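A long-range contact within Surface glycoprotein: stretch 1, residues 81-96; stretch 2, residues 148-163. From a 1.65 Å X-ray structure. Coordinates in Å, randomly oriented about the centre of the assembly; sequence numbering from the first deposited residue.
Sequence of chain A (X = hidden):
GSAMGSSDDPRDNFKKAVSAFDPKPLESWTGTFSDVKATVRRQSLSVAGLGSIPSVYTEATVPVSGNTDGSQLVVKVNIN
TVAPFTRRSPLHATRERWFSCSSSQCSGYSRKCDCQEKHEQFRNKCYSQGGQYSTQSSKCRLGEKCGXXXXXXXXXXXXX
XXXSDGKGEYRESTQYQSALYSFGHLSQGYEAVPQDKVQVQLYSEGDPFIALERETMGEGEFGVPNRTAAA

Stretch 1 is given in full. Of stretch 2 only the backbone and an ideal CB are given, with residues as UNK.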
# COMPACT_ATOMS: atom_id res chain seq x y z
N THR A 81 -22.36 -1.95 -9.17
CA THR A 81 -21.81 -0.86 -9.99
C THR A 81 -20.31 -0.98 -10.26
O THR A 81 -19.75 -0.16 -10.97
CB THR A 81 -22.12 0.58 -9.41
OG1 THR A 81 -21.27 0.88 -8.29
CG2 THR A 81 -23.58 0.73 -9.01
N VAL A 82 -19.66 -2.01 -9.71
CA VAL A 82 -18.25 -2.25 -10.00
C VAL A 82 -18.09 -3.49 -10.89
O VAL A 82 -18.50 -4.59 -10.50
CB VAL A 82 -17.42 -2.44 -8.69
CG1 VAL A 82 -15.94 -2.59 -9.00
CG2 VAL A 82 -17.64 -1.26 -7.76
N ALA A 83 -17.53 -3.33 -12.09
CA ALA A 83 -17.29 -4.50 -12.94
C ALA A 83 -16.54 -5.57 -12.16
O ALA A 83 -15.48 -5.28 -11.60
CB ALA A 83 -16.50 -4.12 -14.18
N PRO A 84 -17.08 -6.79 -12.10
CA PRO A 84 -16.44 -7.81 -11.26
C PRO A 84 -14.97 -8.03 -11.60
O PRO A 84 -14.56 -7.96 -12.77
CB PRO A 84 -17.26 -9.06 -11.53
CG PRO A 84 -18.61 -8.54 -11.92
CD PRO A 84 -18.34 -7.28 -12.68
N PHE A 85 -14.18 -8.30 -10.57
CA PHE A 85 -12.79 -8.66 -10.77
C PHE A 85 -12.30 -9.49 -9.61
O PHE A 85 -12.91 -9.48 -8.53
CB PHE A 85 -11.90 -7.41 -10.98
CG PHE A 85 -11.75 -6.53 -9.77
CD1 PHE A 85 -12.70 -5.56 -9.48
CD2 PHE A 85 -10.63 -6.62 -8.97
CE1 PHE A 85 -12.55 -4.72 -8.38
CE2 PHE A 85 -10.47 -5.78 -7.86
CZ PHE A 85 -11.43 -4.84 -7.57
N THR A 86 -11.21 -10.21 -9.84
CA THR A 86 -10.57 -11.00 -8.81
C THR A 86 -9.20 -10.44 -8.47
O THR A 86 -8.44 -10.05 -9.35
CB THR A 86 -10.41 -12.48 -9.24
OG1 THR A 86 -11.71 -13.05 -9.46
CG2 THR A 86 -9.69 -13.30 -8.17
N ARG A 87 -8.89 -10.39 -7.18
CA ARG A 87 -7.51 -10.18 -6.76
C ARG A 87 -7.03 -11.40 -6.03
O ARG A 87 -7.68 -11.86 -5.07
CB ARG A 87 -7.38 -8.95 -5.85
CG ARG A 87 -5.99 -8.82 -5.24
CD ARG A 87 -4.97 -8.34 -6.28
NE ARG A 87 -5.29 -6.99 -6.72
CZ ARG A 87 -4.84 -5.88 -6.12
NH1 ARG A 87 -4.02 -5.96 -5.08
NH2 ARG A 87 -5.21 -4.69 -6.58
N ARG A 88 -5.91 -11.94 -6.50
CA ARG A 88 -5.13 -12.90 -5.73
C ARG A 88 -3.98 -12.19 -5.05
O ARG A 88 -3.27 -11.42 -5.68
CB ARG A 88 -4.61 -14.01 -6.64
CG ARG A 88 -5.64 -15.06 -6.96
CD ARG A 88 -5.12 -16.06 -7.99
NE ARG A 88 -5.97 -17.24 -8.02
CZ ARG A 88 -7.16 -17.28 -8.60
NH1 ARG A 88 -7.64 -16.20 -9.19
NH2 ARG A 88 -7.87 -18.40 -8.59
N SER A 89 -3.79 -12.43 -3.75
CA SER A 89 -2.74 -11.76 -3.00
C SER A 89 -2.11 -12.81 -2.12
O SER A 89 -2.83 -13.64 -1.56
CB SER A 89 -3.31 -10.60 -2.16
OG SER A 89 -2.27 -9.76 -1.67
N PRO A 90 -0.78 -12.78 -1.97
CA PRO A 90 -0.14 -13.84 -1.18
C PRO A 90 -0.50 -13.76 0.30
O PRO A 90 -0.43 -12.68 0.87
CB PRO A 90 1.36 -13.60 -1.40
CG PRO A 90 1.46 -12.18 -1.81
CD PRO A 90 0.21 -11.87 -2.57
N LEU A 91 -0.87 -14.89 0.89
CA LEU A 91 -1.15 -14.96 2.33
C LEU A 91 0.07 -14.61 3.16
O LEU A 91 -0.03 -14.05 4.25
CB LEU A 91 -1.64 -16.34 2.72
CG LEU A 91 -3.00 -16.70 2.13
CD1 LEU A 91 -3.25 -18.19 2.27
CD2 LEU A 91 -4.09 -15.90 2.84
N HIS A 92 1.24 -14.97 2.62
CA HIS A 92 2.50 -14.72 3.29
C HIS A 92 3.49 -14.18 2.28
O HIS A 92 3.58 -14.69 1.17
CB HIS A 92 3.04 -16.00 3.93
CG HIS A 92 4.51 -15.96 4.19
ND1 HIS A 92 5.42 -16.72 3.49
CD2 HIS A 92 5.23 -15.22 5.07
CE1 HIS A 92 6.64 -16.46 3.93
NE2 HIS A 92 6.56 -15.56 4.89
N ALA A 93 4.25 -13.17 2.66
CA ALA A 93 5.31 -12.68 1.80
C ALA A 93 6.61 -12.59 2.57
O ALA A 93 6.62 -12.34 3.78
CB ALA A 93 4.94 -11.33 1.19
N THR A 94 7.69 -12.81 1.85
CA THR A 94 9.02 -12.60 2.37
C THR A 94 9.53 -11.28 1.82
O THR A 94 9.92 -11.19 0.66
CB THR A 94 9.96 -13.74 1.97
OG1 THR A 94 9.43 -14.97 2.48
CG2 THR A 94 11.34 -13.51 2.53
N ARG A 95 9.50 -10.26 2.65
CA ARG A 95 9.86 -8.92 2.21
C ARG A 95 11.37 -8.73 2.30
O ARG A 95 11.96 -8.91 3.36
CB ARG A 95 9.12 -7.88 3.06
CG ARG A 95 9.11 -6.47 2.50
CD ARG A 95 8.62 -5.47 3.55
NE ARG A 95 7.18 -5.53 3.78
CZ ARG A 95 6.56 -5.05 4.86
NH1 ARG A 95 7.25 -4.50 5.85
NH2 ARG A 95 5.24 -5.14 4.97
N GLU A 96 12.00 -8.39 1.18
CA GLU A 96 13.44 -8.17 1.15
C GLU A 96 13.73 -6.69 0.97
O GLU A 96 13.31 -6.09 -0.03
CB GLU A 96 14.09 -8.98 0.02
CG GLU A 96 13.81 -10.48 0.10
CD GLU A 96 14.44 -11.27 -1.04
OE1 GLU A 96 15.09 -10.66 -1.92
OE2 GLU A 96 14.27 -12.51 -1.05
N UNK A 148 20.68 -7.84 1.92
CA UNK A 148 19.29 -7.49 2.15
C UNK A 148 18.77 -7.98 3.48
O UNK A 148 19.17 -9.04 3.97
CB UNK A 148 18.42 -8.05 1.02
N UNK A 149 17.90 -7.17 4.06
CA UNK A 149 17.22 -7.52 5.29
C UNK A 149 15.92 -8.22 4.96
O UNK A 149 15.17 -7.77 4.08
CB UNK A 149 16.97 -6.28 6.15
N UNK A 150 15.64 -9.31 5.67
CA UNK A 150 14.48 -10.13 5.36
C UNK A 150 13.48 -10.14 6.51
O UNK A 150 13.85 -10.38 7.66
CB UNK A 150 14.92 -11.56 5.03
N UNK A 151 12.22 -9.86 6.19
CA UNK A 151 11.15 -9.93 7.18
C UNK A 151 10.01 -10.78 6.65
O UNK A 151 9.67 -10.71 5.47
CB UNK A 151 10.65 -8.53 7.54
N UNK A 152 9.44 -11.60 7.52
CA UNK A 152 8.27 -12.41 7.15
C UNK A 152 6.99 -11.72 7.56
O UNK A 152 6.83 -11.34 8.73
CB UNK A 152 8.34 -13.80 7.79
N UNK A 153 6.08 -11.54 6.61
CA UNK A 153 4.81 -10.87 6.86
C UNK A 153 3.62 -11.66 6.34
O UNK A 153 3.74 -12.47 5.40
CB UNK A 153 4.82 -9.48 6.22
N UNK A 154 2.46 -11.42 6.94
CA UNK A 154 1.24 -12.14 6.58
C UNK A 154 0.10 -11.17 6.33
O UNK A 154 -0.17 -10.29 7.15
CB UNK A 154 0.86 -13.13 7.68
N UNK A 155 -0.58 -11.36 5.21
CA UNK A 155 -1.69 -10.49 4.83
C UNK A 155 -2.80 -10.46 5.87
O UNK A 155 -3.29 -11.51 6.30
CB UNK A 155 -2.26 -10.94 3.48
N UNK A 156 -3.22 -9.25 6.24
CA UNK A 156 -4.25 -9.05 7.24
C UNK A 156 -5.36 -8.13 6.72
O UNK A 156 -6.53 -8.32 7.04
CB UNK A 156 -3.64 -8.47 8.52
N UNK A 157 -4.95 -7.14 5.94
CA UNK A 157 -5.88 -6.16 5.39
C UNK A 157 -5.51 -5.95 3.93
O UNK A 157 -4.39 -5.56 3.63
CB UNK A 157 -5.84 -4.84 6.17
N UNK A 158 -6.45 -6.21 3.02
CA UNK A 158 -6.21 -6.07 1.61
C UNK A 158 -6.98 -4.86 1.11
O UNK A 158 -8.19 -4.78 1.32
CB UNK A 158 -6.61 -7.34 0.85
N UNK A 159 -6.28 -3.89 0.53
CA UNK A 159 -6.90 -2.66 0.02
C UNK A 159 -7.03 -2.70 -1.49
O UNK A 159 -6.03 -2.86 -2.18
CB UNK A 159 -6.09 -1.43 0.44
N UNK A 160 -8.25 -2.52 -2.00
CA UNK A 160 -8.48 -2.56 -3.44
C UNK A 160 -9.04 -1.23 -3.89
O UNK A 160 -9.64 -0.52 -3.08
CB UNK A 160 -9.43 -3.70 -3.82
N UNK A 161 -8.83 -0.88 -5.16
CA UNK A 161 -9.30 0.40 -5.67
C UNK A 161 -10.06 0.26 -6.98
O UNK A 161 -9.62 -0.44 -7.91
CB UNK A 161 -8.12 1.35 -5.86
N UNK A 162 -11.21 0.92 -7.05
CA UNK A 162 -11.98 1.00 -8.29
C UNK A 162 -11.94 2.41 -8.86
O UNK A 162 -11.96 3.38 -8.11
CB UNK A 162 -13.43 0.57 -8.05
N UNK A 163 -11.92 2.49 -10.19
CA UNK A 163 -11.96 3.75 -10.94
C UNK A 163 -13.25 3.87 -11.73
O UNK A 163 -13.81 2.86 -12.18
CB UNK A 163 -10.76 3.86 -11.88

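Stretch 2 runs as one strand, antiparallel to 92-96 and paired with it from 150 to 154; beyond that stretch 1 draws back.

Position 148 has its CB 4.5 Å from E96 CB, beside a carboxylate; a basic, polar or aromatic side chain would suit. It is Y148, with E96 CD over one ring face, 3.6 Å from Y148 CE1.

The CB of 149 points sideways with nothing of stretch 1 in reach. C149 is covalently bonded elsewhere in the structure.

At 150 the CB lies 4.8 Å from T94 CG2 on the face carrying T94 and E96; an aliphatic stem suits the methyl, and a basic or polar end would suit the acid. K150 packs CG 3.5 Å from T94 CG2, and its end leads away.

The backbone pairing at 151 sets the register but not the side chain: its N donates to R95 O (3.0 Å) and its O accepts from R95 N (2.9 Å). The CB lies on the face carrying R95, 4.4 Å from R95 O, so many side chains fit; Q151 leads its end away.

Position 152 is the most telling. Its CB is 3.8 Å from H92 NE2, with T94 OG1 on the same face: two potential donors call for an acceptor, Asp, Glu, Asn or Gln. E152, chi1 and chi2 both m, brings OE1 to 2.6 Å from H92 NE2 and 2.8 Å from T94 OG1, accepting from both.

At 153 the CB is 4.5 Å from R95 NH2 on the face carrying A93. Beta-branched or other aliphatic residues suit this extended backbone (-130/155), though an acid could also meet the arginine. V153 sets CG2 3.9 Å from A93 CB and CG1 over one guanidinium face, 4.0 Å from R95 NH2.

Position 154 shares its face with H92, inviting an aromatic or aliphatic group. Y154 places one ring face by H92 CD2, 3.5 Å from Y154 CE2; the ring planes meet obliquely at 33°.

The CB of 155 points toward P90 O, at 3.6 Å, and S89, so a medium apolar or small polar group fits. L155 reaches S89 OG with CD2 at 3.9 Å.

Positions 156, 157, 159, 161 and 163 find nothing near; they are S156, K157, Y159, V161 and A163.

The CB of 158 points toward stretch 1 across a wide gap, which a long apolar chain could span: L158 CD1 lies 3.7 Å from S89 OG. At 160, F85 CZ is 4.4 Å and R87 NH2 5.1 Å from the CB, so a branched or long aliphatic group could pack on both ring and guanidinium, and an acid or other acceptor could meet the charge; L160 lays CD2 over the R87 guanidinium, 3.6 Å from R87 CZ. At 162, V82 CG1 is 4.1 Å from the CB, favouring a small apolar residue, A162.

Stretch 2, residues 148-163: YCKQEVYLSKLYLVAA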
# COMPACT_ATOMS: atom_id res chain seq x y z
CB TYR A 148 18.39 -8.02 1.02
CG TYR A 148 18.25 -9.53 0.91
CD1 TYR A 148 17.23 -10.21 1.57
CD2 TYR A 148 19.10 -10.26 0.09
CE1 TYR A 148 17.08 -11.58 1.44
CE2 TYR A 148 18.95 -11.64 -0.05
CZ TYR A 148 17.94 -12.29 0.63
OH TYR A 148 17.80 -13.65 0.51
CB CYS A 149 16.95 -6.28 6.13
SG CYS A 149 16.28 -6.69 7.74
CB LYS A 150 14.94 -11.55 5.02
CG LYS A 150 13.82 -12.53 4.80
CD LYS A 150 14.38 -13.92 4.55
CE LYS A 150 15.44 -14.27 5.58
NZ LYS A 150 16.82 -14.23 4.98
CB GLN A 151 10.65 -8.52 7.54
CG GLN A 151 11.68 -7.63 8.22
CD GLN A 151 11.87 -7.93 9.70
OE1 GLN A 151 11.34 -8.92 10.23
NE2 GLN A 151 12.62 -7.08 10.39
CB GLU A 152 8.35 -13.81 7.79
CG GLU A 152 9.67 -14.53 7.58
CD GLU A 152 9.96 -14.88 6.12
OE1 GLU A 152 9.04 -14.84 5.27
OE2 GLU A 152 11.13 -15.20 5.83
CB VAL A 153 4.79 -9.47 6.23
CG1 VAL A 153 5.95 -8.66 6.77
CG2 VAL A 153 4.91 -9.57 4.71
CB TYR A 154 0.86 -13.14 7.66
CG TYR A 154 1.94 -14.16 7.91
CD1 TYR A 154 2.99 -13.89 8.77
CD2 TYR A 154 1.92 -15.39 7.26
CE1 TYR A 154 3.98 -14.83 9.01
CE2 TYR A 154 2.92 -16.33 7.49
CZ TYR A 154 3.94 -16.04 8.35
OH TYR A 154 4.93 -16.98 8.57
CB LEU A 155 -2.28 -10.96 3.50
CG LEU A 155 -3.38 -10.08 2.92
CD1 LEU A 155 -2.83 -8.71 2.54
CD2 LEU A 155 -3.95 -10.78 1.71
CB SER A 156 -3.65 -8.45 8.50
OG SER A 156 -4.66 -8.22 9.47
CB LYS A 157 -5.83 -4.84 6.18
CG LYS A 157 -6.97 -3.89 5.88
CD LYS A 157 -7.07 -2.77 6.92
CE LYS A 157 -7.10 -3.31 8.35
NZ LYS A 157 -7.17 -2.21 9.37
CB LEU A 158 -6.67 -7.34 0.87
CG LEU A 158 -6.52 -7.30 -0.65
CD1 LEU A 158 -5.07 -7.41 -1.03
CD2 LEU A 158 -7.33 -8.43 -1.28
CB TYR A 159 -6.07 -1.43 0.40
CG TYR A 159 -5.84 -1.23 1.87
CD1 TYR A 159 -4.90 -1.99 2.56
CD2 TYR A 159 -6.53 -0.25 2.57
CE1 TYR A 159 -4.67 -1.78 3.91
CE2 TYR A 159 -6.31 -0.04 3.92
CZ TYR A 159 -5.38 -0.81 4.58
OH TYR A 159 -5.14 -0.60 5.91
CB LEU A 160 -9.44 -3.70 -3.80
CG LEU A 160 -9.02 -5.09 -3.32
CD1 LEU A 160 -10.11 -6.14 -3.59
CD2 LEU A 160 -7.74 -5.50 -4.01
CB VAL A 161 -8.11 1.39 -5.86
CG1 VAL A 161 -8.59 2.77 -6.25
CG2 VAL A 161 -7.29 1.49 -4.58
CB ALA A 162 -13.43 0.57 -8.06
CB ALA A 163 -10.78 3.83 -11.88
O HOH W 1 -2.40 -14.07 5.66
O HOH W 2 11.45 -16.98 3.76
O HOH W 3 14.67 -14.22 0.98
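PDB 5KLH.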